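Local coordinates for protein transcriptional regulator, marR family, putative (Sulfolobus solfataricus, PDB 3F3X) that probably acts as a DNA-binding transcription factor of the MarR family, a dimer whose subunits each carry a winged helix-turn-helix domain, at residues 33-38 with 75-80. Numbering follows the deposited sequence.
Sequences MNLSYL and EAKGLV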
loop_
_atom_site.group_PDB
_atom_site.type_symbol
_atom_site.label_atom_id
_atom_site.label_comp_id
_atom_site.label_asym_id
_atom_site.label_seq_id
_atom_site.Cartn_x
_atom_site.Cartn_y
_atom_site.Cartn_z
ATOM N N MET A 33 13.164 17.170 -1.670
ATOM C CA MET A 33 12.226 18.250 -1.960
ATOM C C MET A 33 11.255 18.642 -0.852
ATOM O O MET A 33 10.445 19.551 -1.034
ATOM C CB MET A 33 11.432 17.883 -3.215
ATOM C CG MET A 33 12.304 17.512 -4.403
ATOM S SD MET A 33 11.362 17.004 -5.849
ATOM C CE MET A 33 10.839 18.615 -6.473
ATOM N N ASN A 34 11.341 17.967 0.288
ATOM C CA ASN A 34 10.456 18.240 1.411
ATOM C C ASN A 34 9.013 18.028 0.956
ATOM O O ASN A 34 8.109 18.785 1.313
ATOM C CB ASN A 34 10.666 19.671 1.920
ATOM C CG ASN A 34 9.882 19.962 3.180
ATOM O OD1 ASN A 34 9.801 19.126 4.081
ATOM N ND2 ASN A 34 9.309 21.161 3.260
ATOM N N LEU A 35 8.822 16.990 0.147
ATOM C CA LEU A 35 7.506 16.624 -0.364
ATOM C C LEU A 35 7.249 15.170 -0.028
ATOM O O LEU A 35 8.179 14.419 0.263
ATOM C CB LEU A 35 7.435 16.783 -1.888
ATOM C CG LEU A 35 7.525 18.177 -2.506
ATOM C CD1 LEU A 35 7.443 18.051 -4.028
ATOM C CD2 LEU A 35 6.394 19.059 -1.972
ATOM N N SER A 36 5.982 14.777 -0.073
ATOM C CA SER A 36 5.600 13.399 0.186
ATOM C C SER A 36 5.090 12.823 -1.129
ATOM O O SER A 36 4.940 13.545 -2.117
ATOM C CB SER A 36 4.490 13.332 1.231
ATOM O OG SER A 36 3.269 13.833 0.710
ATOM N N TYR A 37 4.821 11.527 -1.142
ATOM C CA TYR A 37 4.313 10.880 -2.340
ATOM C C TYR A 37 2.909 11.393 -2.644
ATOM O O TYR A 37 2.543 11.571 -3.805
ATOM C CB TYR A 37 4.277 9.370 -2.144
ATOM C CG TYR A 37 3.829 8.597 -3.362
ATOM C CD1 TYR A 37 4.373 8.856 -4.620
ATOM C CD2 TYR A 37 2.914 7.556 -3.242
ATOM C CE1 TYR A 37 4.020 8.090 -5.731
ATOM C CE2 TYR A 37 2.555 6.783 -4.343
ATOM C CZ TYR A 37 3.115 7.052 -5.581
ATOM O OH TYR A 37 2.790 6.245 -6.649
ATOM N N LEU A 38 2.125 11.627 -1.596
ATOM C CA LEU A 38 0.767 12.131 -1.777
ATOM C C LEU A 38 0.832 13.534 -2.367
ATOM O O LEU A 38 -0.025 13.917 -3.164
ATOM C CB LEU A 38 0.014 12.168 -0.443
ATOM C CG LEU A 38 -1.439 12.649 -0.537
ATOM C CD1 LEU A 38 -2.213 11.743 -1.480
ATOM C CD2 LEU A 38 -2.082 12.645 0.847
ATOM N N GLU A 75 -0.303 24.482 -0.199
ATOM C CA GLU A 75 -0.723 25.858 -0.412
ATOM C C GLU A 75 0.194 26.826 0.326
ATOM O O GLU A 75 0.502 27.903 -0.179
ATOM C CB GLU A 75 -2.182 26.062 0.025
ATOM C CG GLU A 75 -2.658 27.495 -0.169
ATOM C CD GLU A 75 -4.171 27.626 -0.217
ATOM O OE1 GLU A 75 -4.858 26.948 0.576
ATOM O OE2 GLU A 75 -4.668 28.422 -1.044
ATOM N N ALA A 76 0.639 26.431 1.514
ATOM C CA ALA A 76 1.534 27.266 2.304
ATOM C C ALA A 76 2.853 27.456 1.554
ATOM O O ALA A 76 3.497 28.505 1.661
ATOM C CB ALA A 76 1.784 26.619 3.663
ATOM N N LYS A 77 3.240 26.439 0.786
ATOM C CA LYS A 77 4.475 26.476 0.003
ATOM C C LYS A 77 4.266 27.174 -1.336
ATOM O O LYS A 77 5.207 27.315 -2.119
ATOM C CB LYS A 77 4.975 25.058 -0.280
ATOM C CG LYS A 77 5.276 24.215 0.937
ATOM C CD LYS A 77 5.589 22.791 0.508
ATOM C CE LYS A 77 5.783 21.891 1.705
ATOM N NZ LYS A 77 7.076 21.176 1.652
ATOM N N GLY A 78 3.030 27.580 -1.611
ATOM C CA GLY A 78 2.736 28.252 -2.864
ATOM C C GLY A 78 2.734 27.344 -4.087
ATOM O O GLY A 78 2.910 27.811 -5.218
ATOM N N LEU A 79 2.536 26.048 -3.873
ATOM C CA LEU A 79 2.519 25.095 -4.979
ATOM C C LEU A 79 1.115 24.900 -5.546
ATOM O O LEU A 79 0.954 24.523 -6.703
ATOM C CB LEU A 79 3.104 23.761 -4.527
ATOM C CG LEU A 79 4.514 23.897 -3.941
ATOM C CD1 LEU A 79 5.073 22.509 -3.652
ATOM C CD2 LEU A 79 5.418 24.654 -4.913
ATOM N N VAL A 80 0.104 25.135 -4.719
ATOM C CA VAL A 80 -1.286 25.050 -5.157
ATOM C C VAL A 80 -2.040 26.123 -4.387
ATOM O O VAL A 80 -1.474 26.797 -3.521
ATOM C CB VAL A 80 -1.981 23.682 -4.831
ATOM C CG1 VAL A 80 -1.195 22.519 -5.412
ATOM C CG2 VAL A 80 -2.175 23.533 -3.317
HETATM O O HOH W 1 8.737 21.648 -0.432
#
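The long side chain of K77 reaches across from the C-terminal end of helix 64-76 and overlaps N34, at the turn that links helix 3-33 to helix 37-48. Its aliphatic chain runs almost fully extended to CE and then bends at chi4 (-126°), bringing the ammonium group up to the main chain of N34. There K77 NZ donates a short hydrogen bond of 2.6 Å to N34 O. The approach is fairly straight, with a C=O...N angle of 152°, though the nitrogen stands 21° from the carbonyl plane. K77 NZ also donates to a water 2.7 Å away, and this water donates to M33 O at 2.8 Å. One ammonium group thus reaches two successive carbonyls, N34 O directly and M33 O through the water, beside the positive-phi turn at N34, and its positive charge probably interacts favourably with the partial negative charge of the carbonyls at this C-terminal helix end. A methionine in place of this lysine would probably leave N34 O without its charged donor and the water without one of its anchors, weakening the tie between the two helix ends. A smaller apolar contact accompanies the polar bridge: L35 CD2 meets L79 CD1 at 4.1 Å, the two buried leucines touching through single methyl groups. G78, with positive phi, closes helix 64-76 in a Schellman motif; L79, next in the chain, turns its side chain toward the 33-38 segment. Both loops are set against helix 98-118, where L35 packs on V103, L79 on K99, and K77 O accepts a hydrogen bond from K99 NZ. The contact joins the turn between helices 3-33 and 37-48 to the passage from helix 64-76, the probable recognition helix of the winged helix-turn-helix, into strand 80-85 of the wing.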